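Local coordinates for protein chintase (Rhizomucor miehei, PDB 5YUQ) that catalyses the hydrolysis of chitin as a family 18 glycoside hydrolase, probably threading the chain through an active-site tunnel, at residues V9-P14 / M348-E353; I17-L22 / Q51-R56; I286-A291 / D355-T360. All coordinates share one frame; numbering follows the deposited sequence.

Interaction 1 (V9-P14 / M348-E353)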
loop_
_atom_site.group_PDB
_atom_site.type_symbol
_atom_site.label_atom_id
_atom_site.label_comp_id
_atom_site.label_asym_id
_atom_site.label_seq_id
_atom_site.Cartn_x
_atom_site.Cartn_y
_atom_site.Cartn_z
ATOM N N VAL A 9 9.311 7.456 0.471
ATOM C CA VAL A 9 8.555 8.313 1.372
ATOM C C VAL A 9 9.320 9.579 1.739
ATOM O O VAL A 9 10.520 9.543 1.994
ATOM C CB VAL A 9 8.074 7.549 2.641
ATOM C CG1 VAL A 9 7.167 6.385 2.244
ATOM C CG2 VAL A 9 9.258 7.048 3.483
ATOM N N ASP A 10 8.606 10.699 1.746
ATOM C CA ASP A 10 9.211 12.014 1.945
ATOM C C ASP A 10 9.982 12.116 3.257
ATOM O O ASP A 10 11.009 12.795 3.335
ATOM C CB ASP A 10 8.123 13.083 1.895
ATOM C CG ASP A 10 8.681 14.482 1.901
ATOM O OD1 ASP A 10 9.039 14.985 0.806
ATOM O OD2 ASP A 10 8.747 15.089 2.991
ATOM N N TRP A 11 9.488 11.436 4.288
ATOM C CA TRP A 11 10.073 11.529 5.622
ATOM C C TRP A 11 11.261 10.594 5.842
ATOM O O TRP A 11 11.911 10.646 6.886
ATOM C CB TRP A 11 8.993 11.255 6.675
ATOM C CG TRP A 11 8.319 9.916 6.520
ATOM C CD1 TRP A 11 8.682 8.751 7.121
ATOM C CD2 TRP A 11 7.160 9.614 5.723
ATOM N NE1 TRP A 11 7.824 7.741 6.751
ATOM C CE2 TRP A 11 6.882 8.245 5.892
ATOM C CE3 TRP A 11 6.333 10.370 4.884
ATOM C CZ2 TRP A 11 5.808 7.609 5.256
ATOM C CZ3 TRP A 11 5.267 9.735 4.246
ATOM C CH2 TRP A 11 5.022 8.371 4.434
ATOM N N ASP A 12 11.546 9.738 4.867
ATOM C CA ASP A 12 12.639 8.777 5.003
ATOM C C ASP A 12 13.032 8.235 3.633
ATOM O O ASP A 12 12.799 7.064 3.335
ATOM C CB ASP A 12 12.217 7.634 5.934
ATOM C CG ASP A 12 13.397 6.818 6.446
ATOM O OD1 ASP A 12 14.563 7.200 6.210
ATOM O OD2 ASP A 12 13.152 5.785 7.097
ATOM N N LEU A 13 13.642 9.080 2.802
ATOM C CA LEU A 13 14.052 8.649 1.470
ATOM C C LEU A 13 15.191 7.648 1.570
ATOM O O LEU A 13 15.981 7.682 2.525
ATOM C CB LEU A 13 14.474 9.840 0.604
ATOM C CG LEU A 13 13.335 10.771 0.181
ATOM C CD1 LEU A 13 13.882 12.014 -0.509
ATOM C CD2 LEU A 13 12.349 10.046 -0.743
ATOM N N PRO A 14 15.279 6.737 0.594
ATOM C CA PRO A 14 16.382 5.774 0.634
ATOM C C PRO A 14 17.716 6.503 0.479
ATOM O O PRO A 14 17.771 7.507 -0.225
ATOM C CB PRO A 14 16.130 4.894 -0.593
ATOM C CG PRO A 14 14.693 5.117 -0.960
ATOM C CD PRO A 14 14.394 6.533 -0.569
ATOM N N MET A 348 4.097 -3.489 -7.210
ATOM C CA MET A 348 4.671 -2.307 -6.590
ATOM C C MET A 348 5.060 -2.673 -5.178
ATOM O O MET A 348 4.596 -3.678 -4.653
ATOM C CB MET A 348 3.728 -1.091 -6.639
ATOM C CG MET A 348 2.392 -1.232 -5.902
ATOM S SD MET A 348 2.552 -0.941 -4.118
ATOM C CE MET A 348 0.835 -0.633 -3.703
ATOM N N LEU A 349 5.893 -1.848 -4.561
ATOM C CA LEU A 349 6.389 -2.160 -3.231
ATOM C C LEU A 349 6.253 -0.970 -2.296
ATOM O O LEU A 349 6.443 0.177 -2.705
ATOM C CB LEU A 349 7.846 -2.628 -3.298
ATOM C CG LEU A 349 8.878 -1.591 -3.750
ATOM C CD1 LEU A 349 9.568 -0.975 -2.536
ATOM C CD2 LEU A 349 9.904 -2.199 -4.691
ATOM N N TRP A 350 5.917 -1.264 -1.044
ATOM C CA TRP A 350 5.933 -0.276 0.028
ATOM C C TRP A 350 6.859 -0.753 1.140
ATOM O O TRP A 350 6.563 -1.758 1.785
ATOM C CB TRP A 350 4.527 -0.073 0.630
ATOM C CG TRP A 350 4.581 0.955 1.717
ATOM C CD1 TRP A 350 4.977 0.766 3.017
ATOM C CD2 TRP A 350 4.301 2.342 1.578
ATOM N NE1 TRP A 350 4.941 1.960 3.696
ATOM C CE2 TRP A 350 4.524 2.944 2.832
ATOM C CE3 TRP A 350 3.861 3.140 0.517
ATOM C CZ2 TRP A 350 4.333 4.308 3.047
ATOM C CZ3 TRP A 350 3.672 4.488 0.730
ATOM C CH2 TRP A 350 3.908 5.060 1.981
ATOM N N SER A 351 7.974 -0.066 1.392
ATOM C CA SER A 351 8.503 1.023 0.580
ATOM C C SER A 351 10.023 0.832 0.495
ATOM O O SER A 351 10.611 0.053 1.259
ATOM C CB SER A 351 8.143 2.384 1.185
ATOM O OG SER A 351 8.552 2.445 2.545
ATOM N N LEU A 352 10.655 1.544 -0.432
ATOM C CA LEU A 352 12.000 1.206 -0.887
ATOM C C LEU A 352 13.082 1.272 0.184
ATOM O O LEU A 352 14.024 0.476 0.166
ATOM C CB LEU A 352 12.369 2.095 -2.082
ATOM C CG LEU A 352 13.646 1.716 -2.824
ATOM C CD1 LEU A 352 13.581 0.271 -3.285
ATOM C CD2 LEU A 352 13.853 2.645 -4.012
ATOM N N GLU A 353 12.949 2.201 1.123
ATOM C CA GLU A 353 14.009 2.397 2.107
ATOM C C GLU A 353 14.070 1.244 3.106
ATOM O O GLU A 353 15.019 1.135 3.875
ATOM C CB GLU A 353 13.845 3.749 2.814
ATOM C CG GLU A 353 12.935 3.739 4.039
ATOM C CD GLU A 353 11.466 3.574 3.720
ATOM O OE1 GLU A 353 11.062 3.634 2.532
ATOM O OE2 GLU A 353 10.684 3.397 4.679
HETATM O O HOH W 1 11.652 5.893 1.184
#
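Glu353 meets Val9, Asp12 and Pro14 at the seam of the family 18 TIM barrel. Strands 4-9 and 346-350 pair in parallel there, and the chain beyond each strand joins the contact. Glu353 CB packs on Pro14 CA at 3.9 Å. A chi1 of 87° sets Glu353 CG between the backbone N and the carbonyl carbon, 3.4 Å from Asp12 O. The chain then bends at chi2, and CD lies near Val9 CG2. At the tip, Glu353 OE1 accepts a 2.8 Å hydrogen bond from Ser351 OG, on its syn side and 19° out of the carboxylate plane. A water also donates to Glu353 OE1. That water donates to Asp12 O as well and accepts from Val9 N, and it bridges two segments that share no direct hydrogen bond. The other oxygen, Glu353 OE2, stands 4.2 Å from Asp12 OD2. These like charges probably repel each other.

Next to this polar patch the packing is apolar. Val9 CG1 presses on Trp350 CH2 at 3.5 Å, the two side chains crossing at about a right angle. Trp11 CZ2 also comes close to Trp350 CZ2. The peptide from Trp350 to Ser351 is cis. This is consistent with the tryptophan at the end of the last barrel strand that floors the -1 subsite in family 18 chitinases. Pro14 CG also sits 4.0 Å from Leu352 CB.

Interaction 2 (I17-L22 / Q51-R56)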
loop_
_atom_site.group_PDB
_atom_site.type_symbol
_atom_site.label_atom_id
_atom_site.label_comp_id
_atom_site.label_asym_id
_atom_site.label_seq_id
_atom_site.Cartn_x
_atom_site.Cartn_y
_atom_site.Cartn_z
ATOM N N ILE A 17 19.059 4.938 -4.239
ATOM C CA ILE A 17 17.968 4.328 -4.988
ATOM C C ILE A 17 18.526 3.438 -6.096
ATOM O O ILE A 17 19.322 3.888 -6.923
ATOM C CB ILE A 17 17.040 5.408 -5.579
ATOM C CG1 ILE A 17 16.366 6.204 -4.449
ATOM C CG2 ILE A 17 15.990 4.786 -6.486
ATOM C CD1 ILE A 17 15.477 7.336 -4.943
ATOM N N ALA A 18 18.125 2.168 -6.099
ATOM C CA ALA A 18 18.646 1.208 -7.072
ATOM C C ALA A 18 17.910 1.347 -8.395
ATOM O O ALA A 18 17.098 0.498 -8.761
ATOM C CB ALA A 18 18.526 -0.214 -6.541
ATOM N N TRP A 19 18.212 2.422 -9.112
ATOM C CA TRP A 19 17.491 2.773 -10.330
ATOM C C TRP A 19 17.408 1.639 -11.347
ATOM O O TRP A 19 16.398 1.493 -12.030
ATOM C CB TRP A 19 18.142 3.991 -10.982
ATOM C CG TRP A 19 18.104 5.217 -10.133
ATOM C CD1 TRP A 19 19.146 5.791 -9.467
ATOM C CD2 TRP A 19 16.957 6.024 -9.856
ATOM N NE1 TRP A 19 18.717 6.913 -8.798
ATOM C CE2 TRP A 19 17.376 7.076 -9.022
ATOM C CE3 TRP A 19 15.613 5.962 -10.243
ATOM C CZ2 TRP A 19 16.497 8.056 -8.560
ATOM C CZ3 TRP A 19 14.748 6.938 -9.792
ATOM C CH2 TRP A 19 15.192 7.969 -8.957
ATOM N N ASP A 20 18.458 0.831 -11.450
ATOM C CA ASP A 20 18.476 -0.213 -12.474
ATOM C C ASP A 20 17.572 -1.392 -12.124
ATOM O O ASP A 20 17.343 -2.273 -12.948
ATOM C CB ASP A 20 19.910 -0.675 -12.759
ATOM C CG ASP A 20 20.729 0.391 -13.458
ATOM O OD1 ASP A 20 20.225 0.967 -14.448
ATOM O OD2 ASP A 20 21.864 0.666 -13.014
ATOM N N LYS A 21 17.041 -1.385 -10.906
ATOM C CA LYS A 21 16.182 -2.471 -10.444
ATOM C C LYS A 21 14.699 -2.094 -10.372
ATOM O O LYS A 21 13.886 -2.831 -9.807
ATOM C CB LYS A 21 16.680 -2.988 -9.088
ATOM C CG LYS A 21 18.100 -3.568 -9.140
ATOM C CD LYS A 21 18.619 -3.895 -7.744
ATOM C CE LYS A 21 20.045 -4.457 -7.770
ATOM N NZ LYS A 21 20.093 -5.804 -8.387
ATOM N N LEU A 22 14.340 -0.961 -10.970
ATOM C CA LEU A 22 12.948 -0.505 -10.935
ATOM C C LEU A 22 12.624 0.324 -12.158
ATOM O O LEU A 22 13.528 0.798 -12.847
ATOM C CB LEU A 22 12.673 0.291 -9.651
ATOM C CG LEU A 22 13.568 1.501 -9.348
ATOM C CD1 LEU A 22 13.064 2.768 -10.022
ATOM C CD2 LEU A 22 13.672 1.709 -7.856
ATOM N N GLN A 51 14.819 14.959 -10.705
ATOM C CA GLN A 51 15.997 15.157 -11.530
ATOM C C GLN A 51 16.820 13.867 -11.640
ATOM O O GLN A 51 17.267 13.495 -12.726
ATOM C CB GLN A 51 16.844 16.309 -10.985
ATOM C CG GLN A 51 18.047 16.626 -11.855
ATOM C CD GLN A 51 17.637 17.003 -13.267
ATOM O OE1 GLN A 51 17.088 18.085 -13.503
ATOM N NE2 GLN A 51 17.880 16.103 -14.214
ATOM N N GLU A 52 17.011 13.176 -10.521
ATOM C CA GLU A 52 17.747 11.917 -10.534
ATOM C C GLU A 52 17.046 10.882 -11.384
ATOM O O GLU A 52 17.675 10.194 -12.176
ATOM C CB GLU A 52 17.938 11.375 -9.111
ATOM C CG GLU A 52 18.805 12.235 -8.230
ATOM C CD GLU A 52 19.041 11.625 -6.865
ATOM O OE1 GLU A 52 19.746 12.260 -6.046
ATOM O OE2 GLU A 52 18.528 10.512 -6.614
ATOM N N ALA A 53 15.734 10.754 -11.209
ATOM C CA ALA A 53 14.976 9.789 -11.993
ATOM C C ALA A 53 15.108 10.071 -13.478
ATOM O O ALA A 53 15.333 9.170 -14.281
ATOM C CB ALA A 53 13.513 9.810 -11.584
ATOM N N HIS A 54 14.959 11.336 -13.841
ATOM C CA HIS A 54 14.973 11.713 -15.242
ATOM C C HIS A 54 16.362 11.584 -15.860
ATOM O O HIS A 54 16.484 11.193 -17.014
ATOM C CB HIS A 54 14.366 13.106 -15.423
ATOM C CG HIS A 54 12.876 13.113 -15.232
ATOM N ND1 HIS A 54 12.138 14.275 -15.167
ATOM C CD2 HIS A 54 12.000 12.096 -15.101
ATOM C CE1 HIS A 54 10.860 13.966 -15.001
ATOM N NE2 HIS A 54 10.749 12.652 -14.964
ATOM N N SER A 55 17.399 11.870 -15.080
ATOM C CA SER A 55 18.770 11.665 -15.545
ATOM C C SER A 55 19.034 10.191 -15.856
ATOM O O SER A 55 19.889 9.864 -16.681
ATOM C CB SER A 55 19.774 12.160 -14.500
ATOM O OG SER A 55 19.774 13.577 -14.412
ATOM N N ARG A 56 18.311 9.322 -15.151
ATOM C CA ARG A 56 18.408 7.893 -15.280
ATOM C C ARG A 56 17.332 7.264 -16.178
ATOM O O ARG A 56 17.228 6.092 -16.269
ATOM C CB ARG A 56 18.504 7.207 -13.895
ATOM C CG ARG A 56 19.277 8.022 -12.852
ATOM C CD ARG A 56 20.629 7.491 -12.303
ATOM N NE ARG A 56 20.824 6.203 -12.862
ATOM C CZ ARG A 56 21.480 5.193 -12.325
ATOM N NH1 ARG A 56 22.088 5.301 -11.177
ATOM N NH2 ARG A 56 21.518 4.065 -12.965
HETATM O O HOH W 2 20.179 8.829 -7.432
#
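Trp19 lies against Glu52, Ala53 and Arg56 at the C-terminal end of helix 43-55. This is the outer layer of the TIM barrel, where the loop between strands 4-9 and 24-32 meets a surrounding helix.

Apolar packing comes first. Trp19 CG stands anti to the carbonyl carbon (chi1 -62°), and the six-membered part of the indole reaches the helix. Trp19 CZ3 is 3.6 Å from Ala53 CB, and Trp19 CH2 is 3.5 Å from Ala53 CA. Trp19 CZ2 touches Glu52 CB at 3.7 Å. Ile25 of strand 24-32 also touches the indole.

Arg56, the first residue beyond the helix, supplies the second kind of contact. Its aliphatic chain passes over the indole face, and CG makes a CH-pi contact with the five-membered ring. The place of CG is doubtful, because the model has it too close to Glu52 O. Arg56 CG and Glu52 C lie over one face of the indole, and Ile17 CG2 over the centre of the other, 3.6 Å above the plane. The indole is thus held between its own loop and the helix. Arg56 NH1 is 3.4 Å from Trp19 CD1. The guanidinium and ring planes are 45° apart, which is far from a parallel stack.

Polar contacts lie at the margins. Arg56 NH2 makes a weak hydrogen bond, part of a salt bridge, to Asp20 OD2 at 3.4 Å, with an N-H...O angle of 132°. Asp20 OD2 sits at the guanidinium edge. Trp19 NE1 donates to a water at 2.8 Å, and that water donates to Glu52 OE2.

Trp19 gives most of the surface that 17-22 buries here. Its one N-H is satisfied through water, and the exposed ion pair probably adds little strength.

Interaction 3 (I286-A291 / D355-T360)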
loop_
_atom_site.group_PDB
_atom_site.type_symbol
_atom_site.label_atom_id
_atom_site.label_comp_id
_atom_site.label_asym_id
_atom_site.label_seq_id
_atom_site.Cartn_x
_atom_site.Cartn_y
_atom_site.Cartn_z
ATOM N N ILE A 286 10.392 -3.491 9.839
ATOM C CA ILE A 286 10.877 -3.402 8.456
ATOM C C ILE A 286 11.911 -4.471 8.137
ATOM O O ILE A 286 12.560 -5.016 9.029
ATOM C CB ILE A 286 11.425 -2.007 8.090
ATOM C CG1 ILE A 286 12.689 -1.689 8.892
ATOM C CG2 ILE A 286 10.358 -0.941 8.297
ATOM C CD1 ILE A 286 13.484 -0.538 8.299
ATOM N N TRP A 287 12.059 -4.780 6.857
ATOM C CA TRP A 287 12.953 -5.851 6.451
ATOM C C TRP A 287 14.369 -5.656 6.974
ATOM O O TRP A 287 15.013 -6.627 7.383
ATOM C CB TRP A 287 12.985 -6.008 4.935
ATOM C CG TRP A 287 14.009 -7.016 4.530
ATOM C CD1 TRP A 287 15.248 -6.768 4.012
ATOM C CD2 TRP A 287 13.895 -8.440 4.637
ATOM N NE1 TRP A 287 15.912 -7.955 3.791
ATOM C CE2 TRP A 287 15.099 -8.996 4.163
ATOM C CE3 TRP A 287 12.887 -9.301 5.084
ATOM C CZ2 TRP A 287 15.320 -10.372 4.115
ATOM C CZ3 TRP A 287 13.106 -10.665 5.040
ATOM C CH2 TRP A 287 14.315 -11.188 4.561
ATOM N N ARG A 288 14.862 -4.425 6.971
ATOM C CA ARG A 288 16.242 -4.173 7.424
ATOM C C ARG A 288 16.429 -4.777 8.830
ATOM O O ARG A 288 17.459 -5.341 9.077
ATOM C CB ARG A 288 16.636 -2.723 7.466
ATOM C CG ARG A 288 16.705 -2.059 6.111
ATOM C CD ARG A 288 16.982 -0.570 6.116
ATOM N NE ARG A 288 18.365 -0.275 6.496
ATOM C CZ ARG A 288 19.390 -0.355 5.671
ATOM N NH1 ARG A 288 19.257 -0.679 4.391
ATOM N NH2 ARG A 288 20.574 -0.071 6.123
ATOM N N THR A 289 15.437 -4.587 9.703
ATOM C CA THR A 289 15.500 -5.110 11.064
ATOM C C THR A 289 15.434 -6.631 11.083
ATOM O O THR A 289 16.188 -7.285 11.804
ATOM C CB THR A 289 14.353 -4.562 11.915
ATOM O OG1 THR A 289 14.314 -3.132 11.800
ATOM C CG2 THR A 289 14.543 -4.954 13.375
ATOM N N ILE A 290 14.521 -7.191 10.296
ATOM C CA ILE A 290 14.386 -8.640 10.187
ATOM C C ILE A 290 15.717 -9.268 9.764
ATOM O O ILE A 290 16.156 -10.274 10.333
ATOM C CB ILE A 290 13.270 -9.003 9.188
ATOM C CG1 ILE A 290 11.942 -8.388 9.654
ATOM C CG2 ILE A 290 13.129 -10.509 9.049
ATOM C CD1 ILE A 290 10.767 -8.616 8.694
ATOM N N ALA A 291 16.376 -8.645 8.793
ATOM C CA ALA A 291 17.653 -9.143 8.288
ATOM C C ALA A 291 18.749 -8.975 9.332
ATOM O O ALA A 291 19.490 -9.920 9.624
ATOM C CB ALA A 291 18.021 -8.426 7.004
ATOM N N ASP A 355 14.296 -1.975 2.398
ATOM C CA ASP A 355 15.117 -3.086 1.939
ATOM C C ASP A 355 16.489 -3.001 2.591
ATOM O O ASP A 355 16.893 -1.935 3.072
ATOM C CB ASP A 355 15.265 -3.040 0.415
ATOM C CG ASP A 355 15.514 -4.408 -0.188
ATOM O OD1 ASP A 355 15.705 -5.397 0.559
ATOM O OD2 ASP A 355 15.528 -4.492 -1.420
ATOM N N ASP A 356 17.200 -4.121 2.623
ATOM C CA ASP A 356 18.567 -4.106 3.145
ATOM C C ASP A 356 19.551 -3.553 2.112
ATOM O O ASP A 356 19.177 -3.224 0.983
ATOM C CB ASP A 356 18.977 -5.494 3.660
ATOM C CG ASP A 356 18.949 -6.564 2.583
ATOM O OD1 ASP A 356 19.217 -6.250 1.399
ATOM O OD2 ASP A 356 18.689 -7.739 2.929
ATOM N N ASP A 357 20.814 -3.434 2.503
ATOM C CA ASP A 357 21.808 -2.846 1.619
ATOM C C ASP A 357 22.136 -3.754 0.434
ATOM O O ASP A 357 22.717 -3.315 -0.556
ATOM C CB ASP A 357 23.075 -2.531 2.416
ATOM C CG ASP A 357 22.892 -1.368 3.370
ATOM O OD1 ASP A 357 21.903 -0.619 3.231
ATOM O OD2 ASP A 357 23.761 -1.191 4.251
ATOM N N GLU A 358 21.770 -5.023 0.541
ATOM C CA GLU A 358 21.997 -5.973 -0.542
ATOM C C GLU A 358 20.821 -6.057 -1.508
ATOM O O GLU A 358 20.846 -6.857 -2.442
ATOM C CB GLU A 358 22.288 -7.365 0.025
ATOM C CG GLU A 358 23.565 -7.451 0.866
ATOM C CD GLU A 358 23.435 -6.791 2.232
ATOM O OE1 GLU A 358 22.345 -6.857 2.842
ATOM O OE2 GLU A 358 24.428 -6.194 2.697
ATOM N N ASN A 359 19.798 -5.233 -1.287
ATOM C CA ASN A 359 18.603 -5.237 -2.133
ATOM C C ASN A 359 17.945 -6.610 -2.176
ATOM O O ASN A 359 17.418 -7.004 -3.214
ATOM C CB ASN A 359 18.914 -4.790 -3.576
ATOM C CG ASN A 359 19.760 -3.528 -3.641
ATOM O OD1 ASN A 359 19.286 -2.431 -3.333
ATOM N ND2 ASN A 359 21.008 -3.671 -4.087
ATOM N N THR A 360 17.967 -7.332 -1.058
ATOM C CA THR A 360 17.396 -8.678 -1.011
ATOM C C THR A 360 15.951 -8.731 -1.515
ATOM O O THR A 360 15.617 -9.546 -2.376
ATOM C CB THR A 360 17.443 -9.267 0.405
ATOM O OG1 THR A 360 18.805 -9.342 0.845
ATOM C CG2 THR A 360 16.845 -10.666 0.419
#
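Trp287 and Arg288, in the first turn of helix 287-292, each reach across to the acidic run Asp355-Asp357. Asp356 opens a type I beta turn that ends at Asn359, the N-cap position of helix 360-363. Trp287 CG is anti to the backbone N (chi1 174°). The indole lies alongside Asp356, pointing the same way. Trp287 NE1 donates to Asp356 OD2 at 2.9 Å; the acceptor lies in the ring plane, but the donor stands well above the carboxylate plane. Thr360 OG1 donates to the syn lone pair of Asp356 OD2 at 2.6 Å. Asp356 OD1 accepts from Thr360 N, nearly straight at 178°. Both oxygens of Asp356 are gripped, which should fix its carboxylate.

Arg288 CG and CD run past Asp355 O. The bend at chi3 (72°) carries NE off that oxygen, and the guanidinium ends between Asp355 O and Asp357. Arg288 NH1 and NH2 both donate to Asp357 OD1, at 2.9 and 3.2 Å, in an end-on salt bridge. Both come from above the same face of the carboxylate. Arg288 NH1 also donates to Asp355 O at 3.0 Å, in the carbonyl plane on a lone pair. Asp355 turns its carboxylate to the backbone N atoms of Leu361 and Leu362.

Residues 355-359 pack on helix 287-292 and lead straight into helix 360-363. Strand 228-240 joins on through a backbone hydrogen bond between its Phe234 and Trp287.

From the N terminus, strand 4-9 leads into 9-14, the first half of interaction 1, whose partner comes only at 348-353. That contact closes a loop of 333 residues and joins the first and last strands of the barrel. Interaction 2 falls wholly within this loop and closes a short one, tying 17-22 to the end of helix 43-55. Interaction 3 crosses interaction 1: it opens at 286-291, before 348-353, and closes after it at 355-360. It links helix 287-292 to the chain leading into helix 360-363. Leu352 of interaction 1 packs on Ile17 and Leu22 of interaction 2. Glu353 touches Arg288, and Asn359 touches Ala18 and Lys21.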